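Local structure of putative sugar isomerase (Parabacteroides distasonis, 3LMZ) at residues V15-L20 with E221-G226; G102-V107 with Y125-A130; L162-D167 with F186-K191; V201-G206 with Y232-K237. The protein is of uncertain function but probably acts as a sugar isomerase, built as a xylose isomerase-like TIM barrel. One frame throughout, in Å; residues are numbered along the deposited sequence.

Interaction 1. Residues V15-L20 with E221-G226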
# COMPACT_ATOMS: atom_id res chain seq x y z
N VAL A 15 0.74 -9.87 -16.38
CA VAL A 15 -0.59 -10.51 -16.49
C VAL A 15 -0.69 -11.60 -15.46
O VAL A 15 0.26 -12.35 -15.27
CB VAL A 15 -0.79 -11.10 -17.92
CG1 VAL A 15 -2.10 -11.87 -18.03
CG2 VAL A 15 -0.72 -9.97 -18.96
N ASN A 16 -1.82 -11.64 -14.75
CA ASN A 16 -2.04 -12.66 -13.72
C ASN A 16 -3.39 -13.30 -13.92
O ASN A 16 -4.33 -12.66 -14.36
CB ASN A 16 -2.01 -12.03 -12.33
CG ASN A 16 -0.63 -11.47 -11.98
OD1 ASN A 16 0.32 -12.24 -11.85
ND2 ASN A 16 -0.51 -10.13 -11.82
N PRO A 17 -3.51 -14.59 -13.63
CA PRO A 17 -4.79 -15.30 -13.86
C PRO A 17 -5.85 -15.13 -12.77
O PRO A 17 -7.03 -15.48 -12.99
CB PRO A 17 -4.35 -16.76 -13.88
CG PRO A 17 -3.17 -16.82 -12.95
CD PRO A 17 -2.43 -15.48 -13.16
N PHE A 18 -5.39 -14.75 -11.59
CA PHE A 18 -6.23 -14.57 -10.43
C PHE A 18 -6.87 -13.17 -10.39
O PHE A 18 -6.44 -12.26 -11.09
CB PHE A 18 -5.41 -14.85 -9.15
CG PHE A 18 -4.43 -13.76 -8.83
CD1 PHE A 18 -4.86 -12.57 -8.26
CD2 PHE A 18 -3.13 -13.89 -9.14
CE1 PHE A 18 -3.98 -11.53 -8.01
CE2 PHE A 18 -2.20 -12.77 -8.84
CZ PHE A 18 -2.67 -11.67 -8.30
N HIS A 19 -7.85 -13.01 -9.52
CA HIS A 19 -8.54 -11.75 -9.31
C HIS A 19 -8.37 -11.30 -7.85
O HIS A 19 -8.55 -12.08 -6.91
CB HIS A 19 -10.00 -11.93 -9.60
CG HIS A 19 -10.27 -12.55 -10.93
ND1 HIS A 19 -10.24 -11.81 -12.09
CD2 HIS A 19 -10.52 -13.83 -11.29
CE1 HIS A 19 -10.51 -12.61 -13.11
NE2 HIS A 19 -10.67 -13.84 -12.66
N LEU A 20 -8.05 -10.04 -7.63
CA LEU A 20 -7.92 -9.45 -6.32
C LEU A 20 -9.30 -9.15 -5.72
O LEU A 20 -10.15 -8.48 -6.34
CB LEU A 20 -7.11 -8.15 -6.41
CG LEU A 20 -6.84 -7.41 -5.10
CD1 LEU A 20 -6.13 -8.28 -4.05
CD2 LEU A 20 -5.96 -6.16 -5.31
N GLU A 221 1.86 -20.56 -12.61
CA GLU A 221 2.29 -21.90 -13.01
C GLU A 221 1.13 -22.90 -12.99
O GLU A 221 1.07 -23.77 -13.92
CB GLU A 221 3.48 -22.36 -12.14
CG GLU A 221 3.82 -23.82 -12.26
CD GLU A 221 4.97 -24.25 -11.35
OE1 GLU A 221 5.86 -23.42 -11.06
OE2 GLU A 221 4.98 -25.44 -10.94
N VAL A 222 0.24 -22.82 -11.99
CA VAL A 222 -0.89 -23.76 -11.92
C VAL A 222 -2.16 -23.19 -12.51
O VAL A 222 -3.21 -23.86 -12.50
CB VAL A 222 -1.18 -24.18 -10.44
CG1 VAL A 222 0.07 -24.80 -9.77
CG2 VAL A 222 -1.72 -23.01 -9.65
N ASN A 223 -2.06 -21.99 -13.06
CA ASN A 223 -3.18 -21.25 -13.63
C ASN A 223 -4.38 -21.17 -12.66
O ASN A 223 -5.48 -21.55 -13.00
CB ASN A 223 -3.56 -21.82 -14.99
CG ASN A 223 -4.44 -20.89 -15.80
OD1 ASN A 223 -4.21 -19.66 -15.86
ND2 ASN A 223 -5.45 -21.46 -16.42
N TYR A 224 -4.13 -20.69 -11.44
CA TYR A 224 -5.18 -20.35 -10.49
C TYR A 224 -6.02 -19.14 -10.95
O TYR A 224 -5.52 -18.02 -11.04
CB TYR A 224 -4.60 -20.14 -9.07
CG TYR A 224 -5.66 -19.71 -8.07
CD1 TYR A 224 -6.62 -20.61 -7.62
CD2 TYR A 224 -5.68 -18.41 -7.57
CE1 TYR A 224 -7.62 -20.23 -6.73
CE2 TYR A 224 -6.67 -17.98 -6.63
CZ TYR A 224 -7.66 -18.94 -6.23
OH TYR A 224 -8.66 -18.60 -5.29
N THR A 225 -7.31 -19.37 -11.23
CA THR A 225 -8.17 -18.34 -11.79
C THR A 225 -9.24 -17.87 -10.81
O THR A 225 -10.15 -17.13 -11.19
CB THR A 225 -8.82 -18.78 -13.12
OG1 THR A 225 -9.62 -19.92 -12.84
CG2 THR A 225 -7.79 -19.10 -14.20
N GLY A 226 -9.10 -18.28 -9.55
CA GLY A 226 -9.97 -17.79 -8.51
C GLY A 226 -9.53 -16.47 -7.96
O GLY A 226 -8.75 -15.71 -8.57
O HOH W 1 -11.23 -16.15 -13.62
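Asn223 meets the ring of Pro17 through its carboxamide oxygen, OD1 lying 3.5 Å from Pro17 CB. Its backbone has positive phi at the Schellman motif that ends helix 212-221, a conformation asparagine adopts more easily than most residues. CG is anti to the backbone N (chi1 -164°), and beyond it the amide comes nearer to the proline.

Tyr224 follows, and its carbonyl O packs on the same pyrrolidine, 3.3 Å from Pro17 CG. Gly226 N sits 3.6 Å above the plane of the Tyr224 ring, over its centre, while Phe18 CB approaches CD2 obliquely. A side chain at Gly226 would collide with Tyr224 OH, so glycine suits the position. The hydroxyl itself is hydrogen-bonded to Met227 O.

Thr225 CA makes a CA-H...O contact with Pro17 O, and the threonine methyl CG2 lies near the proline. Its carbonyl O lies at the edge of the His19 ring, 3.3 Å from CD2, and water 1 bridges that oxygen to His19 NE2, meeting the imidazole in its plane.

Gly226 O then accepts the one direct hydrogen bond between the segments, from His19 N at 3.0 Å, which leads into the parallel pairing of strands 19-22 and 227-230.

This junction brings the first strand of the barrel against the last. Phe18 turns its ring onto Ile216 and Met219 of helix 212-221 and Ser254 of helix 240-256, whereas Tyr224 reaches Val185 and Met188 of strand 185-193.

Interaction 2. Residues G102-V107 with Y125-A130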
# COMPACT_ATOMS: atom_id res chain seq x y z
N GLY A 102 -27.22 -15.75 -6.04
CA GLY A 102 -26.71 -15.86 -7.41
C GLY A 102 -25.23 -16.16 -7.53
O GLY A 102 -24.62 -15.78 -8.52
N VAL A 103 -24.62 -16.77 -6.51
CA VAL A 103 -23.23 -17.22 -6.59
C VAL A 103 -23.15 -18.75 -6.79
O VAL A 103 -24.16 -19.47 -6.60
CB VAL A 103 -22.40 -16.81 -5.37
CG1 VAL A 103 -22.38 -15.28 -5.26
CG2 VAL A 103 -22.89 -17.48 -4.11
N LYS A 104 -21.98 -19.23 -7.23
CA LYS A 104 -21.76 -20.66 -7.46
C LYS A 104 -20.60 -21.18 -6.64
O LYS A 104 -20.11 -22.30 -6.91
CB LYS A 104 -21.59 -20.94 -8.94
CG LYS A 104 -22.82 -20.49 -9.68
CD LYS A 104 -23.02 -21.10 -11.00
CE LYS A 104 -24.33 -20.51 -11.62
NZ LYS A 104 -24.67 -19.08 -11.16
N LEU A 105 -20.14 -20.37 -5.68
CA LEU A 105 -19.01 -20.72 -4.79
C LEU A 105 -19.42 -20.35 -3.37
O LEU A 105 -19.83 -19.22 -3.05
CB LEU A 105 -17.74 -19.94 -5.17
CG LEU A 105 -16.51 -20.10 -4.27
CD1 LEU A 105 -16.08 -21.52 -4.17
CD2 LEU A 105 -15.33 -19.16 -4.76
N ILE A 106 -19.28 -21.36 -2.51
CA ILE A 106 -19.57 -21.27 -1.09
C ILE A 106 -18.26 -21.56 -0.34
O ILE A 106 -17.60 -22.57 -0.60
CB ILE A 106 -20.63 -22.30 -0.64
CG1 ILE A 106 -21.96 -22.04 -1.32
CG2 ILE A 106 -20.75 -22.33 0.90
CD1 ILE A 106 -23.07 -23.15 -1.02
N VAL A 107 -17.85 -20.63 0.52
CA VAL A 107 -16.73 -20.81 1.45
C VAL A 107 -17.38 -21.25 2.77
O VAL A 107 -18.26 -20.60 3.34
CB VAL A 107 -15.88 -19.55 1.56
CG1 VAL A 107 -14.63 -19.86 2.43
CG2 VAL A 107 -15.46 -19.03 0.13
N TYR A 125 -26.73 -28.87 -6.57
CA TYR A 125 -26.72 -27.46 -6.95
C TYR A 125 -25.68 -27.11 -8.03
O TYR A 125 -25.76 -26.04 -8.64
CB TYR A 125 -26.47 -26.56 -5.74
CG TYR A 125 -27.64 -26.37 -4.86
CD1 TYR A 125 -27.98 -27.34 -3.94
CD2 TYR A 125 -28.44 -25.24 -4.94
CE1 TYR A 125 -29.08 -27.21 -3.13
CE2 TYR A 125 -29.54 -25.06 -4.13
CZ TYR A 125 -29.88 -26.06 -3.22
OH TYR A 125 -30.99 -25.90 -2.43
N ASP A 126 -24.72 -27.98 -8.25
CA ASP A 126 -23.57 -27.72 -9.12
C ASP A 126 -22.83 -26.44 -8.70
O ASP A 126 -22.60 -25.53 -9.50
CB ASP A 126 -23.97 -27.61 -10.59
CG ASP A 126 -22.76 -27.59 -11.54
OD1 ASP A 126 -21.61 -28.08 -11.19
OD2 ASP A 126 -22.96 -27.10 -12.68
N PHE A 127 -22.44 -26.40 -7.42
CA PHE A 127 -21.62 -25.33 -6.85
C PHE A 127 -20.26 -25.91 -6.41
O PHE A 127 -20.14 -27.11 -6.14
CB PHE A 127 -22.28 -24.73 -5.57
CG PHE A 127 -23.58 -24.00 -5.80
CD1 PHE A 127 -23.98 -23.56 -7.03
CD2 PHE A 127 -24.38 -23.71 -4.69
CE1 PHE A 127 -25.18 -22.86 -7.20
CE2 PHE A 127 -25.55 -23.00 -4.84
CZ PHE A 127 -25.94 -22.58 -6.07
N HIS A 128 -19.24 -25.05 -6.40
CA HIS A 128 -17.99 -25.35 -5.73
C HIS A 128 -18.12 -24.93 -4.27
O HIS A 128 -18.84 -24.01 -3.90
CB HIS A 128 -16.83 -24.66 -6.42
CG HIS A 128 -16.39 -25.32 -7.70
ND1 HIS A 128 -17.11 -25.21 -8.87
CD2 HIS A 128 -15.31 -26.08 -7.99
CE1 HIS A 128 -16.48 -25.88 -9.83
NE2 HIS A 128 -15.37 -26.40 -9.32
N TYR A 129 -17.38 -25.64 -3.42
CA TYR A 129 -17.40 -25.49 -1.99
C TYR A 129 -15.96 -25.49 -1.48
O TYR A 129 -15.23 -26.47 -1.67
CB TYR A 129 -18.18 -26.64 -1.34
CG TYR A 129 -18.47 -26.47 0.12
CD1 TYR A 129 -17.49 -26.73 1.07
CD2 TYR A 129 -19.72 -26.12 0.60
CE1 TYR A 129 -17.74 -26.60 2.42
CE2 TYR A 129 -19.99 -25.98 1.93
CZ TYR A 129 -19.01 -26.27 2.84
OH TYR A 129 -19.29 -26.15 4.18
N ALA A 130 -15.54 -24.38 -0.88
CA ALA A 130 -14.16 -24.16 -0.47
C ALA A 130 -14.10 -24.12 1.06
O ALA A 130 -14.64 -23.21 1.65
CB ALA A 130 -13.63 -22.83 -1.04
O HOH W 2 -19.86 -24.32 -9.71
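Ile106 lies at the centre of the contact, its N donating to His128 O at 3.0 Å and its O accepting from Ala130 N at 2.8 Å. A third bond, from His128 N to Lys104 O, completes a parallel ladder in which Leu105, Ile106 and Val107 pair with His128, Tyr129 and Ala130.

Ile106 also carries the apolar packing. CG2, anti to the backbone N, meets the CD2-CE2 side of the Tyr129 ring at 3.9 Å, while CD1 reaches Phe127 CD2; its branched shape thus serves two aromatic neighbours. On the other face of the sheet, Leu105 CD1 touches His128 CB and the small Ala130 CB.

The Phe127 ring is enclosed on both faces: Tyr125 CB lies over the centre of one, and Val103 O stands 3.5 Å above the opposite face, towards the rim. The Lys104 and Phe127 side chains cross at about a right angle, with Lys104 CB 4.0 Å from Phe127 CD1, the aliphatic part of the lysine providing the contact. Water 2 lies in the plane of the His128 imidazole, linking ND1 to Asp126 O, with a weak bond to Lys104 O.

Further out, Phe95 and Ala98 of helix 88-101 pack on Ile106, and Val118 and Val122 of helix 115-125 pack on Tyr129. Strand 105-110, helix 115-125 and strand 128-132 form a beta-alpha-beta unit, the repeating element of a TIM barrel.

Interaction 3. Residues L162-D167 with F186-K191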
# COMPACT_ATOMS: atom_id res chain seq x y z
N LEU A 162 -7.64 -21.68 0.42
CA LEU A 162 -6.24 -21.76 0.84
C LEU A 162 -5.94 -20.46 1.55
O LEU A 162 -5.79 -19.41 0.94
CB LEU A 162 -5.25 -21.96 -0.31
CG LEU A 162 -3.78 -21.87 0.05
CD1 LEU A 162 -3.38 -22.89 1.06
CD2 LEU A 162 -2.97 -21.95 -1.22
N ASP A 163 -5.76 -20.54 2.86
CA ASP A 163 -5.42 -19.37 3.69
C ASP A 163 -3.90 -19.44 3.88
O ASP A 163 -3.37 -20.25 4.64
CB ASP A 163 -6.18 -19.41 5.01
CG ASP A 163 -5.99 -18.14 5.85
OD1 ASP A 163 -4.80 -17.75 6.01
OD2 ASP A 163 -7.07 -17.58 6.26
N VAL A 164 -3.20 -18.54 3.25
CA VAL A 164 -1.76 -18.65 3.19
C VAL A 164 -1.15 -18.38 4.58
O VAL A 164 -0.15 -18.99 4.95
CB VAL A 164 -1.19 -17.73 2.13
CG1 VAL A 164 -1.80 -18.10 0.76
CG2 VAL A 164 -1.33 -16.18 2.43
N GLY A 165 -1.80 -17.50 5.35
CA GLY A 165 -1.29 -17.13 6.66
C GLY A 165 -1.47 -18.24 7.65
O GLY A 165 -0.54 -18.62 8.39
N HIS A 166 -2.68 -18.79 7.73
CA HIS A 166 -2.91 -19.92 8.63
C HIS A 166 -2.10 -21.16 8.24
O HIS A 166 -1.62 -21.88 9.13
CB HIS A 166 -4.39 -20.25 8.72
CG HIS A 166 -5.17 -19.22 9.44
ND1 HIS A 166 -4.66 -18.57 10.56
CD2 HIS A 166 -6.42 -18.73 9.24
CE1 HIS A 166 -5.57 -17.72 11.01
NE2 HIS A 166 -6.64 -17.79 10.22
N ASP A 167 -1.92 -21.40 6.96
CA ASP A 167 -1.11 -22.52 6.51
C ASP A 167 0.34 -22.36 7.02
O ASP A 167 0.91 -23.29 7.55
CB ASP A 167 -1.17 -22.62 4.98
CG ASP A 167 -0.98 -24.06 4.44
OD1 ASP A 167 -1.55 -25.03 4.97
OD2 ASP A 167 -0.27 -24.12 3.41
N PHE A 186 -10.11 -23.50 -4.50
CA PHE A 186 -11.19 -22.77 -5.18
C PHE A 186 -11.31 -21.33 -4.75
O PHE A 186 -12.08 -20.56 -5.32
CB PHE A 186 -12.52 -23.56 -5.06
CG PHE A 186 -12.45 -24.93 -5.69
CD1 PHE A 186 -11.87 -25.12 -6.95
CD2 PHE A 186 -12.90 -26.05 -5.01
CE1 PHE A 186 -11.79 -26.37 -7.53
CE2 PHE A 186 -12.80 -27.29 -5.59
CZ PHE A 186 -12.25 -27.44 -6.83
N ASP A 187 -10.59 -20.99 -3.68
CA ASP A 187 -10.56 -19.62 -3.16
C ASP A 187 -9.28 -19.48 -2.37
O ASP A 187 -8.61 -20.47 -2.03
CB ASP A 187 -11.78 -19.35 -2.27
CG ASP A 187 -11.97 -17.89 -1.89
OD1 ASP A 187 -12.11 -17.09 -2.82
OD2 ASP A 187 -12.16 -17.65 -0.71
N MSE A 188 -8.90 -18.23 -2.07
CA MSE A 188 -7.68 -18.02 -1.32
C MSE A 188 -7.89 -16.77 -0.47
O MSE A 188 -8.41 -15.77 -0.96
CB MSE A 188 -6.52 -17.74 -2.26
CG MSE A 188 -5.16 -17.81 -1.61
SE MSE A 188 -3.72 -17.40 -2.89
CE MSE A 188 -4.24 -18.95 -4.11
N HIS A 189 -7.43 -16.85 0.79
CA HIS A 189 -7.26 -15.66 1.64
C HIS A 189 -5.77 -15.34 1.64
O HIS A 189 -4.93 -16.15 2.12
CB HIS A 189 -7.81 -15.92 3.05
CG HIS A 189 -9.30 -15.99 3.11
ND1 HIS A 189 -10.01 -16.10 4.28
CD2 HIS A 189 -10.22 -15.87 2.12
CE1 HIS A 189 -11.31 -16.09 4.01
NE2 HIS A 189 -11.47 -15.94 2.70
N ILE A 190 -5.47 -14.11 1.22
CA ILE A 190 -4.13 -13.53 1.31
C ILE A 190 -4.06 -12.72 2.58
O ILE A 190 -5.06 -12.09 2.98
CB ILE A 190 -3.71 -12.74 0.05
CG1 ILE A 190 -4.73 -11.65 -0.30
CG2 ILE A 190 -3.55 -13.71 -1.15
CD1 ILE A 190 -4.20 -10.67 -1.30
N LYS A 191 -2.91 -12.78 3.24
CA LYS A 191 -2.62 -12.09 4.50
C LYS A 191 -1.16 -12.41 4.77
O LYS A 191 -0.56 -13.29 4.09
CB LYS A 191 -3.51 -12.62 5.66
CG LYS A 191 -3.41 -14.14 5.86
CD LYS A 191 -4.33 -14.66 6.97
CE LYS A 191 -5.79 -14.51 6.63
NZ LYS A 191 -6.65 -15.30 7.64
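The imidazole of His189 has Asp163 OD2 at its edge, near the ring plane, while Lys191 NZ approaches the His166 ring obliquely. The lysine chain crosses the Asp163 side chain at about a right angle. Its bend at chi3 (67°) brings CE beside the carboxylate, and NZ binds Asp163 OD2 at 2.7 Å on its syn lone pair in a salt bridge. Asp163 OD1 caps helix 164-169: His166 N donates to it at 2.9 Å from above the carboxylate plane. Gly165 suits its place, since a CB would clash with Lys191 CG.

The backbones pair in parallel, His189 N bonding to Leu162 O, and Val164 N, at the start of the helix, donates to His189 O. Met188 lays CG against Val164 CG1.

Asp163 OD2 is also hydrogen-bonded to His132 NE2, and Lys191 NZ has further salt bridges to Glu231 and Glu233. An alanine at Asp163 would probably leave Lys191 without one of its counter-charges and the first turn of the helix without its side-chain cap. Three acids round one lysine, with His166 NE2 bonded to a citrate probably from the crystallisation liquor, are consistent with a polar pocket at the C-terminal end of the barrel strands.

Interaction 4. Residues V201-G206 with Y232-K237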
# COMPACT_ATOMS: atom_id res chain seq x y z
N VAL A 201 1.62 -13.61 14.38
CA VAL A 201 0.42 -12.79 14.34
C VAL A 201 0.27 -12.09 12.99
O VAL A 201 1.20 -12.03 12.20
CB VAL A 201 0.41 -11.78 15.48
CG1 VAL A 201 0.55 -12.54 16.82
CG2 VAL A 201 1.51 -10.73 15.31
N GLY A 202 -0.87 -11.52 12.74
CA GLY A 202 -1.11 -10.83 11.50
C GLY A 202 -0.31 -9.56 11.42
O GLY A 202 -0.08 -8.88 12.42
N ILE A 203 0.03 -9.20 10.19
CA ILE A 203 0.78 -7.99 9.92
C ILE A 203 0.51 -7.55 8.49
O ILE A 203 0.09 -8.35 7.68
CB ILE A 203 2.30 -8.18 10.22
CG1 ILE A 203 3.05 -6.84 10.33
CG2 ILE A 203 2.98 -9.16 9.21
CD1 ILE A 203 4.46 -6.99 10.90
N GLU A 204 0.85 -6.32 8.17
CA GLU A 204 0.66 -5.74 6.84
C GLU A 204 1.42 -6.60 5.84
O GLU A 204 2.55 -6.98 6.10
CB GLU A 204 1.19 -4.30 6.83
CG GLU A 204 0.37 -3.36 7.66
CD GLU A 204 0.78 -3.26 9.13
OE1 GLU A 204 1.43 -4.16 9.71
OE2 GLU A 204 0.41 -2.22 9.78
N ILE A 205 0.83 -6.82 4.65
CA ILE A 205 1.46 -7.59 3.61
C ILE A 205 2.77 -6.93 3.22
O ILE A 205 2.84 -5.70 3.00
CB ILE A 205 0.54 -7.75 2.37
CG1 ILE A 205 -0.59 -8.73 2.74
CG2 ILE A 205 1.36 -8.19 1.14
CD1 ILE A 205 -1.55 -9.03 1.61
N GLY A 206 3.82 -7.75 3.20
CA GLY A 206 5.17 -7.30 2.91
C GLY A 206 6.05 -7.21 4.14
O GLY A 206 7.28 -7.31 4.01
N TYR A 232 -7.70 -9.20 6.40
CA TYR A 232 -6.82 -8.39 7.25
C TYR A 232 -7.26 -8.40 8.70
O TYR A 232 -8.35 -7.92 9.01
CB TYR A 232 -6.73 -6.93 6.76
CG TYR A 232 -5.62 -6.19 7.40
CD1 TYR A 232 -4.33 -6.50 7.08
CD2 TYR A 232 -5.84 -5.17 8.28
CE1 TYR A 232 -3.22 -5.84 7.73
CE2 TYR A 232 -4.77 -4.46 8.89
CZ TYR A 232 -3.48 -4.84 8.64
OH TYR A 232 -2.43 -4.16 9.24
N GLU A 233 -6.46 -9.03 9.58
CA GLU A 233 -6.85 -9.33 10.97
C GLU A 233 -5.93 -8.68 11.98
O GLU A 233 -5.52 -9.24 12.98
CB GLU A 233 -6.87 -10.85 11.21
CG GLU A 233 -7.77 -11.57 10.19
CD GLU A 233 -7.69 -13.12 10.20
OE1 GLU A 233 -6.58 -13.79 10.35
OE2 GLU A 233 -8.81 -13.64 9.96
N LYS A 234 -5.57 -7.47 11.70
CA LYS A 234 -4.80 -6.61 12.58
C LYS A 234 -5.54 -5.29 12.68
O LYS A 234 -6.17 -4.85 11.70
CB LYS A 234 -3.42 -6.41 11.99
CG LYS A 234 -2.57 -5.31 12.68
CD LYS A 234 -1.16 -5.30 12.22
CE LYS A 234 -0.31 -4.16 12.87
NZ LYS A 234 1.14 -4.32 12.48
N ASP A 235 -5.53 -4.62 13.84
CA ASP A 235 -6.14 -3.32 14.04
C ASP A 235 -7.62 -3.29 13.57
O ASP A 235 -8.06 -2.38 12.88
CB ASP A 235 -5.35 -2.24 13.31
CG ASP A 235 -3.97 -2.05 13.89
OD1 ASP A 235 -3.75 -2.26 15.12
OD2 ASP A 235 -3.06 -1.67 13.13
N MSE A 236 -8.37 -4.36 13.86
CA MSE A 236 -9.66 -4.56 13.21
C MSE A 236 -10.72 -3.51 13.58
O MSE A 236 -11.70 -3.40 12.87
CB MSE A 236 -10.20 -5.98 13.49
CG MSE A 236 -9.27 -7.07 12.99
SE MSE A 236 -10.09 -8.78 12.90
CE MSE A 236 -11.01 -8.51 11.23
N LYS A 237 -10.52 -2.72 14.65
CA LYS A 237 -11.39 -1.59 14.93
C LYS A 237 -11.05 -0.33 14.11
O LYS A 237 -11.84 0.63 14.10
CB LYS A 237 -11.37 -1.25 16.42
CG LYS A 237 -11.90 -2.37 17.25
CD LYS A 237 -11.76 -2.09 18.76
CE LYS A 237 -10.40 -2.48 19.31
NZ LYS A 237 -10.38 -3.93 19.76
O HOH W 3 1.72 -6.96 13.52
O HOH W 4 -4.12 -11.66 13.28
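Glu204 and Lys234 cross at about a right angle, the lysine chain extended and the glutamate bent at chi2 (89°). Lys234 NZ lies 2.8 Å from Glu204 OE1 in a salt bridge, on the syn side, 21° out of the carboxylate plane. Tyr232 crosses the same glutamate obliquely, its ring plane 59° from that of the carboxylate. The phenol OH is 3.3 Å from Glu204 CG, and the ring edge faces Glu204 CA.

Ile203 lies side by side with Lys234, pointing the same way, and its CG1 comes 3.8 Å from NZ. Long, flexible lysine suits this span: its methylenes pass Gly202 O, with CD at 3.7 Å, before the ammonium reaches the carboxylate. Water 3 joins NZ to Gly202 O.

An alanine in place of Glu204 would probably leave the Lys234 ammonium without its carboxylate partner and open a gap beside the Tyr232 hydroxyl.

In this TIM barrel the contact joins the loop between strand 227-230 and helix 240-256 to the short strand 202-203 and the loop after it. Glu204 also packs on Arg41 of the second subunit. Asp235 OD2 stands 4.9 Å from Glu204 OE2, and the nearby lysine is likely to offset part of that like-charge repulsion.

Overall arrangement
All four interactions reach the same curled sheet. Interaction 1 closes the barrel between its first and last strands, and along the chain it encloses interactions 2 and 3. Interaction 3, its centre about 7 Å from the centre of the chain, touches the other three. Tyr224 OH of interaction 1 packs 3.0 Å from Asp187 CA, and His128 of interaction 2 meets Phe186 edge-to-face. Lys191 NZ forms a salt bridge to Glu233 OE1 at 3.1 Å, tying interaction 3 to interaction 4 near the citrate bound by His166. Interactions 2 and 4 lie on opposite sides of the chain's centre, their own centres about 28 Å apart.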